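Local structure of esterase (Thermotoga maritima, 3DOH) at residues R56-V61 / L83-E88; V9-K14 / C23-E28; F43-K48 / L108-S113. The protein probably hydrolyses carboxylic esters, as a thermostable alpha/beta-hydrolase that carries an N-terminal immunoglobulin-like domain. One frame throughout, in Å; residues are numbered along the deposited sequence.

Contact 1: R56-V61 / L83-E88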
loop_
_atom_site.group_PDB
_atom_site.type_symbol
_atom_site.label_atom_id
_atom_site.label_comp_id
_atom_site.label_asym_id
_atom_site.label_seq_id
_atom_site.Cartn_x
_atom_site.Cartn_y
_atom_site.Cartn_z
ATOM N N ARG A 56 -11.696 -14.285 14.956
ATOM C CA ARG A 56 -10.482 -15.025 14.662
ATOM C C ARG A 56 -10.543 -15.226 13.180
ATOM O O ARG A 56 -11.634 -15.484 12.622
ATOM C CB ARG A 56 -10.452 -16.360 15.414
ATOM C CG ARG A 56 -10.193 -16.212 16.922
ATOM C CD ARG A 56 -8.890 -15.464 17.189
ATOM N NE ARG A 56 -7.771 -16.100 16.491
ATOM C CZ ARG A 56 -7.117 -17.182 16.925
ATOM N NH1 ARG A 56 -7.459 -17.766 18.080
ATOM N NH2 ARG A 56 -6.110 -17.688 16.193
ATOM N N THR A 57 -9.404 -15.086 12.520
ATOM C CA THR A 57 -9.427 -15.285 11.104
ATOM C C THR A 57 -9.169 -16.735 10.724
ATOM O O THR A 57 -8.095 -17.271 11.017
ATOM C CB THR A 57 -8.568 -14.299 10.298
ATOM O OG1 THR A 57 -7.788 -15.047 9.379
ATOM C CG2 THR A 57 -7.685 -13.382 11.132
ATOM N N ILE A 58 -10.186 -17.364 10.099
ATOM C CA ILE A 58 -10.133 -18.773 9.651
ATOM C C ILE A 58 -9.280 -18.914 8.377
ATOM O O ILE A 58 -9.651 -18.430 7.336
ATOM C CB ILE A 58 -11.561 -19.355 9.422
ATOM C CG1 ILE A 58 -12.400 -19.227 10.691
ATOM C CG2 ILE A 58 -11.485 -20.804 9.107
ATOM C CD1 ILE A 58 -13.909 -19.018 10.462
ATOM N N THR A 59 -8.135 -19.572 8.452
ATOM C CA THR A 59 -7.236 -19.593 7.295
ATOM C C THR A 59 -7.416 -20.792 6.324
ATOM O O THR A 59 -7.160 -20.650 5.124
ATOM C CB THR A 59 -5.761 -19.493 7.723
ATOM O OG1 THR A 59 -5.505 -20.459 8.746
ATOM C CG2 THR A 59 -5.470 -18.140 8.289
ATOM N N LYS A 60 -7.809 -21.962 6.842
ATOM C CA LYS A 60 -8.199 -23.108 5.991
ATOM C C LYS A 60 -9.336 -23.877 6.678
ATOM O O LYS A 60 -9.375 -23.910 7.901
ATOM C CB LYS A 60 -7.026 -24.085 5.719
ATOM C CG LYS A 60 -5.561 -23.531 5.745
ATOM C CD LYS A 60 -5.097 -22.785 4.453
ATOM C CE LYS A 60 -3.607 -23.063 4.117
ATOM N NZ LYS A 60 -2.702 -23.343 5.328
ATOM N N VAL A 61 -10.259 -24.470 5.912
ATOM C CA VAL A 61 -11.209 -25.489 6.440
ATOM C C VAL A 61 -10.947 -26.877 5.845
ATOM O O VAL A 61 -10.656 -26.987 4.657
ATOM C CB VAL A 61 -12.702 -25.159 6.160
ATOM C CG1 VAL A 61 -13.600 -26.157 6.889
ATOM C CG2 VAL A 61 -13.052 -23.787 6.610
ATOM N N LEU A 83 -11.435 -25.982 11.580
ATOM C CA LEU A 83 -11.304 -24.610 11.160
ATOM C C LEU A 83 -9.987 -24.157 11.729
ATOM O O LEU A 83 -9.860 -24.025 12.940
ATOM C CB LEU A 83 -12.405 -23.769 11.814
ATOM C CG LEU A 83 -13.870 -24.139 11.579
ATOM C CD1 LEU A 83 -14.711 -23.165 12.325
ATOM C CD2 LEU A 83 -14.205 -24.133 10.092
ATOM N N GLU A 84 -8.995 -23.931 10.888
ATOM C CA GLU A 84 -7.721 -23.471 11.387
ATOM C C GLU A 84 -7.734 -21.947 11.530
ATOM O O GLU A 84 -8.357 -21.241 10.750
ATOM C CB GLU A 84 -6.614 -24.027 10.489
ATOM C CG GLU A 84 -5.608 -23.015 9.988
ATOM C CD GLU A 84 -4.195 -23.565 9.944
ATOM O OE1 GLU A 84 -4.023 -24.799 9.739
ATOM O OE2 GLU A 84 -3.259 -22.747 10.148
ATOM N N LEU A 85 -7.060 -21.429 12.541
ATOM C CA LEU A 85 -7.093 -19.982 12.832
ATOM C C LEU A 85 -5.722 -19.285 12.745
ATOM O O LEU A 85 -4.713 -19.852 13.130
ATOM C CB LEU A 85 -7.725 -19.747 14.209
ATOM C CG LEU A 85 -9.006 -20.552 14.478
ATOM C CD1 LEU A 85 -9.342 -20.387 15.937
ATOM C CD2 LEU A 85 -10.193 -20.126 13.581
ATOM N N SER A 86 -5.690 -18.052 12.255
ATOM C CA SER A 86 -4.426 -17.354 12.155
ATOM C C SER A 86 -3.812 -17.237 13.500
ATOM O O SER A 86 -4.402 -16.696 14.405
ATOM C CB SER A 86 -4.535 -15.937 11.551
ATOM O OG SER A 86 -3.216 -15.356 11.450
ATOM N N THR A 87 -2.596 -17.718 13.621
ATOM C CA THR A 87 -1.862 -17.536 14.860
ATOM C C THR A 87 -1.376 -16.103 15.044
ATOM O O THR A 87 -0.782 -15.812 16.035
ATOM C CB THR A 87 -0.713 -18.559 14.997
ATOM O OG1 THR A 87 0.507 -17.858 15.285
ATOM C CG2 THR A 87 -0.507 -19.339 13.690
ATOM N N GLU A 88 -1.648 -15.214 14.099
ATOM C CA GLU A 88 -1.164 -13.845 14.154
ATOM C C GLU A 88 -2.283 -12.923 14.584
ATOM O O GLU A 88 -2.096 -11.713 14.699
ATOM C CB GLU A 88 -0.656 -13.389 12.780
ATOM C CG GLU A 88 0.753 -13.850 12.434
ATOM C CD GLU A 88 0.804 -15.316 11.957
ATOM O OE1 GLU A 88 -0.285 -15.887 11.633
ATOM O OE2 GLU A 88 1.931 -15.897 11.901
#
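R56 lays its guanidinium across L85 and hands one amino group to the neighbouring backbone: R56 NH2 donates to S86 O over 2.7 Å. The donor sits above the carbonyl plane, and the bond is moderately bent, 141° at the hydrogen. One face of the guanidinium is covered by L85, with NH2 3.3 Å from L85 CB, and the two side chains cross at about a right angle. The arginine chain bends at chi2 (-57°) and again at chi3, which folds it back instead of letting it run out straight.

Further along the pair, I58 and L85 lie side by side, I58 CG1 touching L85 CD2 at 3.7 Å. V61 CG2 meets L83 CD2 in the same parallel manner, also at 3.7 Å, and I58 CG2 reaches L83 CB. Backbone bonds join the strands: S86 N to T57 O (2.8 Å), T59 N to E84 O (2.8 Å) and E84 N to K60 O (3.0 Å). I58 pairs with L85 and V61 with L83, two residues between them on one strand and one on the other.

In the second shell, D89 makes a salt bridge with R56 NE and accepts a bond from T57 N, while V22 O and Y110 OH both bond to R56 NH1, so the guanidinium is gripped on several sides and unlikely to turn. V25 and V45 close over L83 on the apolar face. The whole is an antiparallel strand pair of the immunoglobulin-like domain, one face turned to the interior and the other carrying K60 and E84.

Contact 2: V9-K14 / C23-E28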
loop_
_atom_site.group_PDB
_atom_site.type_symbol
_atom_site.label_atom_id
_atom_site.label_comp_id
_atom_site.label_asym_id
_atom_site.label_seq_id
_atom_site.Cartn_x
_atom_site.Cartn_y
_atom_site.Cartn_z
ATOM N N VAL A 9 -18.123 -28.670 19.795
ATOM C CA VAL A 9 -17.234 -27.663 19.249
ATOM C C VAL A 9 -16.058 -27.515 20.208
ATOM O O VAL A 9 -16.214 -27.171 21.374
ATOM C CB VAL A 9 -17.959 -26.355 18.990
ATOM C CG1 VAL A 9 -19.367 -26.655 18.508
ATOM C CG2 VAL A 9 -18.044 -25.585 20.243
ATOM N N THR A 10 -14.886 -27.871 19.720
ATOM C CA THR A 10 -13.747 -28.053 20.563
ATOM C C THR A 10 -12.685 -27.056 20.140
ATOM O O THR A 10 -12.311 -26.971 18.973
ATOM C CB THR A 10 -13.201 -29.459 20.416
ATOM O OG1 THR A 10 -14.263 -30.411 20.531
ATOM C CG2 THR A 10 -12.169 -29.722 21.478
ATOM N N LEU A 11 -12.245 -26.278 21.106
ATOM C CA LEU A 11 -11.165 -25.339 20.955
ATOM C C LEU A 11 -9.834 -26.055 20.962
ATOM O O LEU A 11 -9.512 -26.724 21.934
ATOM C CB LEU A 11 -11.225 -24.392 22.141
ATOM C CG LEU A 11 -12.044 -23.116 21.954
ATOM C CD1 LEU A 11 -13.172 -23.325 20.967
ATOM C CD2 LEU A 11 -12.504 -22.539 23.300
ATOM N N ILE A 12 -9.060 -25.947 19.891
ATOM C CA ILE A 12 -7.730 -26.538 19.895
ATOM C C ILE A 12 -6.697 -25.453 20.252
ATOM O O ILE A 12 -6.608 -24.406 19.556
ATOM C CB ILE A 12 -7.366 -27.202 18.536
ATOM C CG1 ILE A 12 -8.544 -27.993 17.958
ATOM C CG2 ILE A 12 -6.102 -28.071 18.678
ATOM C CD1 ILE A 12 -8.939 -29.232 18.793
ATOM N N THR A 13 -5.954 -25.687 21.342
ATOM C CA THR A 13 -4.844 -24.830 21.747
ATOM C C THR A 13 -3.568 -25.576 21.556
ATOM O O THR A 13 -3.539 -26.818 21.596
ATOM C CB THR A 13 -4.877 -24.340 23.249
ATOM O OG1 THR A 13 -4.746 -25.448 24.163
ATOM C CG2 THR A 13 -6.152 -23.545 23.570
ATOM N N LYS A 14 -2.493 -24.816 21.370
ATOM C CA LYS A 14 -1.200 -25.383 21.120
ATOM C C LYS A 14 -0.192 -24.394 21.704
ATOM O O LYS A 14 -0.437 -23.162 21.691
ATOM C CB LYS A 14 -1.051 -25.503 19.617
ATOM C CG LYS A 14 0.196 -26.183 19.140
ATOM C CD LYS A 14 0.557 -25.627 17.794
ATOM C CE LYS A 14 1.303 -26.620 16.953
ATOM N NZ LYS A 14 0.364 -27.637 16.402
ATOM N N CYS A 23 -5.494 -22.333 18.176
ATOM C CA CYS A 23 -5.073 -22.431 16.783
ATOM C C CYS A 23 -6.137 -23.089 15.920
ATOM O O CYS A 23 -6.155 -22.922 14.708
ATOM C CB CYS A 23 -3.752 -23.195 16.670
ATOM S SG CYS A 23 -3.882 -24.907 17.152
ATOM N N ALA A 24 -7.039 -23.844 16.525
ATOM C CA ALA A 24 -8.100 -24.392 15.700
ATOM C C ALA A 24 -9.392 -24.589 16.471
ATOM O O ALA A 24 -9.405 -24.578 17.696
ATOM C CB ALA A 24 -7.652 -25.662 15.033
ATOM N N VAL A 25 -10.481 -24.705 15.736
ATOM C CA VAL A 25 -11.753 -25.047 16.296
ATOM C C VAL A 25 -12.203 -26.260 15.497
ATOM O O VAL A 25 -12.209 -26.232 14.259
ATOM C CB VAL A 25 -12.740 -23.867 16.148
ATOM C CG1 VAL A 25 -14.151 -24.348 16.238
ATOM C CG2 VAL A 25 -12.469 -22.805 17.194
ATOM N N VAL A 26 -12.530 -27.328 16.212
ATOM C CA VAL A 26 -13.039 -28.560 15.596
ATOM C C VAL A 26 -14.510 -28.814 15.949
ATOM O O VAL A 26 -14.887 -28.883 17.127
ATOM C CB VAL A 26 -12.204 -29.792 16.022
ATOM C CG1 VAL A 26 -12.863 -31.068 15.587
ATOM C CG2 VAL A 26 -10.792 -29.723 15.439
ATOM N N ILE A 27 -15.336 -28.976 14.925
ATOM C CA ILE A 27 -16.761 -29.222 15.126
ATOM C C ILE A 27 -17.052 -30.679 14.805
ATOM O O ILE A 27 -16.679 -31.147 13.744
ATOM C CB ILE A 27 -17.639 -28.318 14.216
ATOM C CG1 ILE A 27 -17.186 -26.835 14.313
ATOM C CG2 ILE A 27 -19.136 -28.578 14.516
ATOM C CD1 ILE A 27 -17.548 -25.942 13.154
ATOM N N GLU A 28 -17.683 -31.397 15.735
ATOM C CA GLU A 28 -18.118 -32.780 15.469
ATOM C C GLU A 28 -19.567 -32.749 15.028
ATOM O O GLU A 28 -20.470 -32.478 15.837
ATOM C CB GLU A 28 -17.946 -33.719 16.678
ATOM C CG GLU A 28 -18.432 -35.156 16.385
ATOM C CD GLU A 28 -18.016 -36.214 17.432
ATOM O OE1 GLU A 28 -18.094 -35.989 18.660
ATOM O OE2 GLU A 28 -17.613 -37.310 16.999
HETATM O O HOH W 1 -15.373 -31.129 18.329
#
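I12 is the chief bump, and the surface of A24 and V26 is the hollow it fills. Its CB rests 3.8 Å from A24 CB, while the I12 side chain crosses V26 obliquely, CG1, turned beside the backbone N (chi1 -42°), touching V26 CG2 at 3.8 Å. The other branch, CG2, faces C23 SG, and that sulfur also nestles against K14 CB, 3.8 Å away. An alanine in place of I12 would probably open a gap between V26 CG2, C23 SG and the covering L69 and L139, since the branches that fill it would be gone.

The two strands form a beta hairpin of the immunoglobulin-like domain, with a classic beta bulge where C23 and A24 both face I12. There I12 O accepts two bonds, from C23 N (2.7 Å) and from A24 N (3.1 Å), and I12 N donates to A24 O. Beyond the bulge T10 and V26 exchange a regular pair of backbone bonds.

On the reverse face L11 and V25 run side by side, L11 CD1 against V25 CG2 at 3.9 Å, and V9 CG1 approaches I27 CG2 more loosely. T10 OG1 is linked by a water to V26 O; the water donates to that carbonyl at 2.6 Å. The end of K14 leads away from strand 23-28, toward a sulfate ion probably from the crystallisation liquor.

Contact 3: F43-K48 / L108-S113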
loop_
_atom_site.group_PDB
_atom_site.type_symbol
_atom_site.label_atom_id
_atom_site.label_comp_id
_atom_site.label_asym_id
_atom_site.label_seq_id
_atom_site.Cartn_x
_atom_site.Cartn_y
_atom_site.Cartn_z
ATOM N N PHE A 43 -18.018 -20.171 7.709
ATOM C CA PHE A 43 -18.000 -20.276 9.142
ATOM C C PHE A 43 -17.555 -18.971 9.761
ATOM O O PHE A 43 -17.049 -18.097 9.073
ATOM C CB PHE A 43 -17.020 -21.366 9.517
ATOM C CG PHE A 43 -17.390 -22.724 9.012
ATOM C CD1 PHE A 43 -18.079 -23.613 9.827
ATOM C CD2 PHE A 43 -17.014 -23.130 7.738
ATOM C CE1 PHE A 43 -18.404 -24.886 9.386
ATOM C CE2 PHE A 43 -17.339 -24.399 7.276
ATOM C CZ PHE A 43 -18.032 -25.278 8.104
ATOM N N SER A 44 -17.719 -18.857 11.059
ATOM C CA SER A 44 -17.246 -17.700 11.773
ATOM C C SER A 44 -16.670 -18.149 13.102
ATOM O O SER A 44 -17.191 -19.093 13.725
ATOM C CB SER A 44 -18.407 -16.797 12.046
ATOM O OG SER A 44 -17.954 -15.643 12.689
ATOM N N VAL A 45 -15.605 -17.510 13.565
ATOM C CA VAL A 45 -15.095 -17.855 14.884
ATOM C C VAL A 45 -14.818 -16.575 15.683
ATOM O O VAL A 45 -14.250 -15.644 15.145
ATOM C CB VAL A 45 -13.846 -18.750 14.757
ATOM C CG1 VAL A 45 -13.201 -19.004 16.108
ATOM C CG2 VAL A 45 -14.198 -20.086 14.118
ATOM N N LYS A 46 -15.227 -16.493 16.948
ATOM C CA LYS A 46 -15.019 -15.230 17.715
ATOM C C LYS A 46 -14.602 -15.491 19.134
ATOM O O LYS A 46 -14.991 -16.500 19.671
ATOM C CB LYS A 46 -16.276 -14.347 17.714
ATOM C CG LYS A 46 -16.460 -13.596 16.420
ATOM C CD LYS A 46 -17.844 -12.988 16.283
ATOM C CE LYS A 46 -18.023 -12.318 14.900
ATOM N NZ LYS A 46 -16.906 -11.337 14.547
ATOM N N VAL A 47 -13.763 -14.628 19.692
ATOM C CA VAL A 47 -13.427 -14.699 21.103
ATOM C C VAL A 47 -14.178 -13.598 21.826
ATOM O O VAL A 47 -14.531 -12.583 21.228
ATOM C CB VAL A 47 -11.916 -14.516 21.334
ATOM C CG1 VAL A 47 -11.354 -15.688 22.123
ATOM C CG2 VAL A 47 -11.191 -14.361 20.006
ATOM N N LYS A 48 -14.422 -13.796 23.114
ATOM C CA LYS A 48 -14.779 -12.676 23.972
ATOM C C LYS A 48 -13.517 -12.037 24.536
ATOM O O LYS A 48 -12.566 -12.721 24.918
ATOM C CB LYS A 48 -15.738 -13.088 25.083
ATOM C CG LYS A 48 -16.908 -12.090 25.256
ATOM C CD LYS A 48 -17.318 -11.910 26.735
ATOM C CE LYS A 48 -18.471 -12.829 27.178
ATOM N NZ LYS A 48 -19.776 -12.123 27.163
ATOM N N LEU A 108 -11.443 -19.408 28.734
ATOM C CA LEU A 108 -11.646 -19.250 27.281
ATOM C C LEU A 108 -13.097 -19.181 26.891
ATOM O O LEU A 108 -13.889 -19.986 27.349
ATOM C CB LEU A 108 -10.948 -20.364 26.483
ATOM C CG LEU A 108 -9.431 -20.235 26.444
ATOM C CD1 LEU A 108 -8.791 -21.432 25.731
ATOM C CD2 LEU A 108 -9.085 -18.896 25.780
ATOM N N ASP A 109 -13.397 -18.270 25.976
ATOM C CA ASP A 109 -14.736 -17.890 25.684
ATOM C C ASP A 109 -15.042 -17.571 24.192
ATOM O O ASP A 109 -14.780 -16.462 23.682
ATOM C CB ASP A 109 -15.022 -16.684 26.529
ATOM C CG ASP A 109 -16.339 -16.774 27.193
ATOM O OD1 ASP A 109 -17.322 -17.074 26.473
ATOM O OD2 ASP A 109 -16.383 -16.568 28.429
ATOM N N TYR A 110 -15.647 -18.539 23.516
ATOM C CA TYR A 110 -15.745 -18.518 22.093
ATOM C C TYR A 110 -17.135 -18.785 21.633
ATOM O O TYR A 110 -17.884 -19.547 22.244
ATOM C CB TYR A 110 -14.868 -19.601 21.509
ATOM C CG TYR A 110 -13.462 -19.173 21.259
ATOM C CD1 TYR A 110 -12.628 -18.762 22.311
ATOM C CD2 TYR A 110 -12.933 -19.198 19.968
ATOM C CE1 TYR A 110 -11.301 -18.388 22.069
ATOM C CE2 TYR A 110 -11.620 -18.824 19.717
ATOM C CZ TYR A 110 -10.814 -18.429 20.759
ATOM O OH TYR A 110 -9.523 -18.044 20.486
ATOM N N ILE A 111 -17.476 -18.176 20.513
ATOM C CA ILE A 111 -18.667 -18.565 19.821
ATOM C C ILE A 111 -18.297 -18.797 18.372
ATOM O O ILE A 111 -17.444 -18.080 17.822
ATOM C CB ILE A 111 -19.819 -17.574 20.066
ATOM C CG1 ILE A 111 -21.025 -17.869 19.184
ATOM C CG2 ILE A 111 -19.365 -16.149 19.921
ATOM C CD1 ILE A 111 -22.242 -17.061 19.700
ATOM N N VAL A 112 -18.917 -19.830 17.805
ATOM C CA VAL A 112 -18.592 -20.345 16.528
ATOM C C VAL A 112 -19.856 -20.452 15.728
ATOM O O VAL A 112 -20.915 -20.798 16.281
ATOM C CB VAL A 112 -18.030 -21.756 16.666
ATOM C CG1 VAL A 112 -17.738 -22.397 15.281
ATOM C CG2 VAL A 112 -16.793 -21.727 17.499
ATOM N N SER A 113 -19.751 -20.194 14.421
ATOM C CA SER A 113 -20.872 -20.402 13.534
ATOM C C SER A 113 -20.591 -21.070 12.209
ATOM O O SER A 113 -19.620 -20.761 11.519
ATOM C CB SER A 113 -21.533 -19.085 13.231
ATOM O OG SER A 113 -22.467 -18.826 14.227
HETATM O O HOH W 2 -18.467 -16.357 15.554
#
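Strands 43-48 and 110-113 run antiparallel at 173° with axes 4.6 Å apart, joined by paired backbone bonds between S44 and S113 and between K46 and I111, and by a bond from K48 N to D109 O.

On one face Y110 lies alongside V47, pointing the same way, and its ring turns a face to the valine. V47 CB stands 4.3 Å from the ring centroid and 23° off its normal, displaced toward the rim, a CH-pi contact; the modelled position of V47 CG1 against the ring is doubtful. V45 meets the ring at its edge, near its plane: V45 CG1 lies 3.9 Å from Y110 CD2. Y110 OH is hydrogen-bonded to R56 NH1, which ties the tip of the ring to strand 53-64. V45 CG2 meets V112 CG1 more loosely at 4.4 Å, and L83 and L85 pack on V45 from strand 80-85.

The S44, K46, I111 and S113 face is different. S44 CB sits 4.1 Å from S113 CB, and a water joins S44 OG to I111 O, donating to the carbonyl at 3.0 Å. K46 extends away, its NZ bonded to S55 OG, and S113 OG is bonded to T130 OG1. L115 of a neighbouring subunit packs on S44 and I111.

The chemistry therefore differs by face: one is apolar and aromatic, packed into the domain; the other mixes I111 with serines, a bridging water and K46, and part of it (S44, K46, I111) meets a neighbouring subunit.

In the fold
From the N terminus, contact 2 closes first: 9-14 turns back on 23-28 as a hairpin, complete before the other contacts begin. The chain then lays down 43-48, the first half of contact 3, and waits some sixty residues for its partner 108-113. Inside that long loop sits contact 1, 56-61 with 83-88, wholly nested; nothing crosses. All three belong to the beta structure of the immunoglobulin-like domain. Strand 80-85 bonds to strand 19-29, joining contact 1 to contact 2, and strand 53-64 bonds to strand 43-48, joining contact 1 to contact 3. Contacts 2 and 3 meet through side chains, L11 with Y110 and I27 with F43, in the interior of the domain.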